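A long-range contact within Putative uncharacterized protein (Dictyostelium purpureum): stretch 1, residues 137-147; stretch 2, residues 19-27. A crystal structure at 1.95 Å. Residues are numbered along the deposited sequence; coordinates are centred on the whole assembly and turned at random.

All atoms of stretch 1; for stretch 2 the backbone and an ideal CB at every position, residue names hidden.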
# COMPACT_ATOMS: atom_id res chain seq x y z
N PHE A 137 10.83 15.50 -1.81
CA PHE A 137 11.77 16.44 -2.41
C PHE A 137 12.01 16.10 -3.87
O PHE A 137 11.86 14.94 -4.28
CB PHE A 137 13.09 16.44 -1.64
CG PHE A 137 13.02 17.16 -0.33
CD1 PHE A 137 12.52 16.52 0.80
CD2 PHE A 137 13.44 18.48 -0.23
CE1 PHE A 137 12.45 17.20 2.02
CE2 PHE A 137 13.38 19.16 0.99
CZ PHE A 137 12.88 18.51 2.11
N SER A 138 12.39 17.10 -4.66
CA SER A 138 12.64 16.90 -6.08
C SER A 138 14.14 16.80 -6.37
O SER A 138 14.87 17.78 -6.26
CB SER A 138 12.04 18.05 -6.90
OG SER A 138 12.27 17.84 -8.28
N PHE A 139 14.58 15.60 -6.73
CA PHE A 139 15.99 15.33 -6.99
C PHE A 139 16.29 15.36 -8.49
O PHE A 139 15.61 14.69 -9.26
CB PHE A 139 16.40 13.97 -6.41
CG PHE A 139 16.17 13.85 -4.93
CD1 PHE A 139 14.94 13.41 -4.44
CD2 PHE A 139 17.17 14.17 -4.04
CE1 PHE A 139 14.72 13.30 -3.08
CE2 PHE A 139 16.96 14.06 -2.67
CZ PHE A 139 15.74 13.63 -2.20
N PRO A 140 17.31 16.14 -8.90
CA PRO A 140 17.73 16.23 -10.30
C PRO A 140 18.75 15.16 -10.72
O PRO A 140 19.32 15.25 -11.82
CB PRO A 140 18.35 17.63 -10.38
CG PRO A 140 18.94 17.82 -9.03
CD PRO A 140 17.97 17.16 -8.06
N PHE A 141 18.98 14.19 -9.85
CA PHE A 141 19.90 13.10 -10.12
C PHE A 141 19.24 11.80 -9.67
O PHE A 141 18.35 11.84 -8.82
CB PHE A 141 21.24 13.30 -9.40
CG PHE A 141 21.11 13.56 -7.91
CD1 PHE A 141 20.91 12.52 -7.02
CD2 PHE A 141 21.21 14.85 -7.41
CE1 PHE A 141 20.80 12.77 -5.66
CE2 PHE A 141 21.11 15.10 -6.05
CZ PHE A 141 20.90 14.06 -5.17
N PRO A 142 19.66 10.66 -10.24
CA PRO A 142 18.98 9.42 -9.86
C PRO A 142 19.44 8.87 -8.51
O PRO A 142 20.60 9.07 -8.10
CB PRO A 142 19.36 8.47 -10.99
CG PRO A 142 20.71 8.95 -11.43
CD PRO A 142 20.68 10.44 -11.27
N ILE A 143 18.53 8.20 -7.82
CA ILE A 143 18.85 7.51 -6.59
C ILE A 143 18.34 6.07 -6.70
O ILE A 143 17.16 5.84 -7.02
CB ILE A 143 18.25 8.20 -5.33
CG1 ILE A 143 18.59 9.70 -5.33
CG2 ILE A 143 18.75 7.55 -4.05
CD1 ILE A 143 18.11 10.45 -4.08
N PHE A 144 19.23 5.10 -6.51
CA PHE A 144 18.85 3.69 -6.46
C PHE A 144 19.18 3.06 -5.12
O PHE A 144 20.25 3.31 -4.55
CB PHE A 144 19.60 2.86 -7.52
CG PHE A 144 19.16 3.08 -8.95
CD1 PHE A 144 19.04 4.34 -9.48
CD2 PHE A 144 18.94 1.99 -9.78
CE1 PHE A 144 18.68 4.53 -10.81
CE2 PHE A 144 18.58 2.17 -11.11
CZ PHE A 144 18.45 3.45 -11.62
N ALA A 145 18.28 2.20 -4.63
CA ALA A 145 18.66 1.23 -3.63
C ALA A 145 19.03 -0.07 -4.35
O ALA A 145 18.64 -0.28 -5.50
CB ALA A 145 17.54 0.99 -2.62
N ILE A 146 19.77 -0.94 -3.67
CA ILE A 146 20.18 -2.22 -4.23
C ILE A 146 20.00 -3.29 -3.16
O ILE A 146 20.00 -2.97 -1.97
CB ILE A 146 21.64 -2.21 -4.73
CG1 ILE A 146 22.54 -1.46 -3.74
CG2 ILE A 146 21.73 -1.58 -6.13
CD1 ILE A 146 24.00 -1.54 -4.08
N ASP A 147 19.85 -4.54 -3.58
CA ASP A 147 19.55 -5.60 -2.62
C ASP A 147 20.75 -5.92 -1.73
O ASP A 147 21.81 -5.33 -1.86
CB ASP A 147 19.05 -6.88 -3.33
CG ASP A 147 20.15 -7.64 -4.07
OD1 ASP A 147 21.34 -7.28 -4.01
OD2 ASP A 147 19.82 -8.66 -4.70
N UNK A 19 20.97 -6.30 -11.30
CA UNK A 19 19.58 -6.44 -11.73
C UNK A 19 18.60 -6.16 -10.61
O UNK A 19 17.52 -5.60 -10.85
CB UNK A 19 19.34 -7.85 -12.28
N UNK A 20 18.96 -6.54 -9.40
CA UNK A 20 18.12 -6.24 -8.26
C UNK A 20 18.42 -4.84 -7.77
O UNK A 20 19.05 -4.66 -6.75
CB UNK A 20 18.32 -7.26 -7.14
N UNK A 21 17.96 -3.86 -8.56
CA UNK A 21 18.05 -2.45 -8.20
C UNK A 21 16.67 -1.81 -8.11
O UNK A 21 15.74 -2.18 -8.85
CB UNK A 21 18.91 -1.70 -9.22
N UNK A 22 16.53 -0.83 -7.21
CA UNK A 22 15.23 -0.27 -6.89
C UNK A 22 15.29 1.25 -6.99
O UNK A 22 15.79 1.93 -6.09
CB UNK A 22 14.78 -0.71 -5.49
N UNK A 23 14.78 1.80 -8.09
CA UNK A 23 14.94 3.23 -8.38
C UNK A 23 13.98 4.12 -7.60
O UNK A 23 12.86 3.72 -7.25
CB UNK A 23 14.75 3.48 -9.88
N UNK A 24 14.45 5.33 -7.33
CA UNK A 24 13.59 6.45 -6.99
C UNK A 24 12.97 6.99 -8.28
O UNK A 24 13.69 7.27 -9.23
CB UNK A 24 14.37 7.54 -6.25
N UNK A 25 11.65 7.12 -8.32
CA UNK A 25 10.99 7.55 -9.56
C UNK A 25 10.37 8.92 -9.37
O UNK A 25 10.32 9.42 -8.25
CB UNK A 25 9.92 6.54 -9.99
N UNK A 26 9.90 9.53 -10.46
CA UNK A 26 9.34 10.88 -10.40
C UNK A 26 7.81 10.88 -10.36
O UNK A 26 7.15 10.22 -11.17
CB UNK A 26 9.82 11.69 -11.60
N UNK A 27 7.26 11.63 -9.41
CA UNK A 27 5.82 11.79 -9.29
C UNK A 27 5.47 13.27 -9.42
O UNK A 27 6.06 14.11 -8.75
CB UNK A 27 5.31 11.22 -7.96

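Strand 143-146 pairs with positions 21 to 23 at 149° between their N-to-C directions, so the pairing is antiparallel; as in any extended strand, successive CB atoms alternate between the two faces of the sheet.

At position 19 the CB points away and has no atom of stretch 1 within 5.5 Å, so stretch 1 places no restriction on the side chain; the residue is Tyr19. Position 20 points toward stretch 1, its ideal CB a tight 3.2 Å from Asp147 OD2. A small residue suits this spot, particularly one with a donor for the carboxylate. It is Ser20, with OG 3.3 Å from Asp147 OD2, and its backbone O accepts a hydrogen bond from Asp147 N (3.3 Å).

Position 21 shares a face with Phe144 and Ile146; its ideal CB lies 3.7 Å from Phe144 CD2 and 4.2 Å from Ile146 CG2. Small or modest aliphatic side chains, or a small hydroxyl, would suit it. Ser21 takes chi1 p, its OG 3.5 Å from Phe144 CD2, at the edge of the ring.

Position 22 turns to the face of Ala145, where the small methyl leaves room for a long or aromatic side chain. Its backbone forms the hydrogen-bonded pair: N donates to Ala145 O (2.8 Å), and O accepts from Ala145 N (2.9 Å), so a residue with a free NH is needed. The residue is Tyr22, chi1 m. Its CD2 sits 4.3 Å from Ala145 CB, and its ring edge meets Ile146 (CE2 to Ile146 C, 3.9 Å).

Position 23 belongs to a non-hydrogen-bonded pair with Phe144, so its N is not called on by stretch 1. Phi of -79° permits proline, while the ideal CB, 4.1 Å from Phe144 CZ, favours an aliphatic group. Pro23 lays its CB over the ring face, 4.2 Å from the Phe144 centroid and 9° off the normal, a CH-pi contact.

At position 24 the N donates to Ile143 O (2.8 Å), excluding proline from this bond. The CB points toward stretch 1, its ideal position 3.4 Å from Ile143 O, and a compact side chain fits. Cys24 packs its CB 4.0 Å from Ile143 CB and is covalently bonded to a group elsewhere in the structure.

Position 25 points away, and stretch 1 places no restriction on it: Thr25. Position 26 points sideways with nothing near its CB, but Ser138 OG and Phe139 O offer distant acceptors that a long donor could reach. Lys26 extends to them, NZ donating to Ser138 OG (3.0 Å) and lying 3.0 Å from Phe139 O. Position 27 is out of reach of stretch 1, which sets no limit on its side chain; it is Ile27.

Stretch 2 19-27: YSSYPCTKI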
# COMPACT_ATOMS: atom_id res chain seq x y z
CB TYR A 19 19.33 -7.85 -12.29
CG TYR A 19 20.17 -8.17 -13.51
CD1 TYR A 19 19.73 -7.81 -14.79
CD2 TYR A 19 21.39 -8.81 -13.39
CE1 TYR A 19 20.50 -8.10 -15.91
CE2 TYR A 19 22.17 -9.11 -14.50
CZ TYR A 19 21.72 -8.75 -15.76
OH TYR A 19 22.49 -9.05 -16.87
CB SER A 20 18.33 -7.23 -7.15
OG SER A 20 18.30 -8.54 -7.65
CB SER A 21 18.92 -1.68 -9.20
OG SER A 21 18.19 -1.41 -10.38
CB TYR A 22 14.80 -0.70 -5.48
CG TYR A 22 15.03 -2.18 -5.20
CD1 TYR A 22 14.19 -3.14 -5.74
CD2 TYR A 22 16.08 -2.60 -4.39
CE1 TYR A 22 14.41 -4.51 -5.49
CE2 TYR A 22 16.30 -3.95 -4.14
CZ TYR A 22 15.45 -4.90 -4.69
OH TYR A 22 15.65 -6.25 -4.43
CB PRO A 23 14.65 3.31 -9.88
CG PRO A 23 13.66 2.19 -10.12
CD PRO A 23 14.05 1.08 -9.16
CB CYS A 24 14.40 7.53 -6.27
SG CYS A 24 13.52 9.07 -6.00
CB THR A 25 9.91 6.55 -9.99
OG1 THR A 25 8.90 6.49 -8.97
CG2 THR A 25 10.51 5.14 -10.18
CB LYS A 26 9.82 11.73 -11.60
CG LYS A 26 9.89 13.25 -11.31
CD LYS A 26 11.28 13.60 -10.76
CE LYS A 26 11.35 15.00 -10.15
NZ LYS A 26 12.75 15.28 -9.69
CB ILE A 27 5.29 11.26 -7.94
CG1 ILE A 27 5.71 9.80 -7.72
CG2 ILE A 27 3.78 11.42 -7.86
CD1 ILE A 27 4.96 8.82 -8.55
O HOH W 1 16.38 7.47 -9.86
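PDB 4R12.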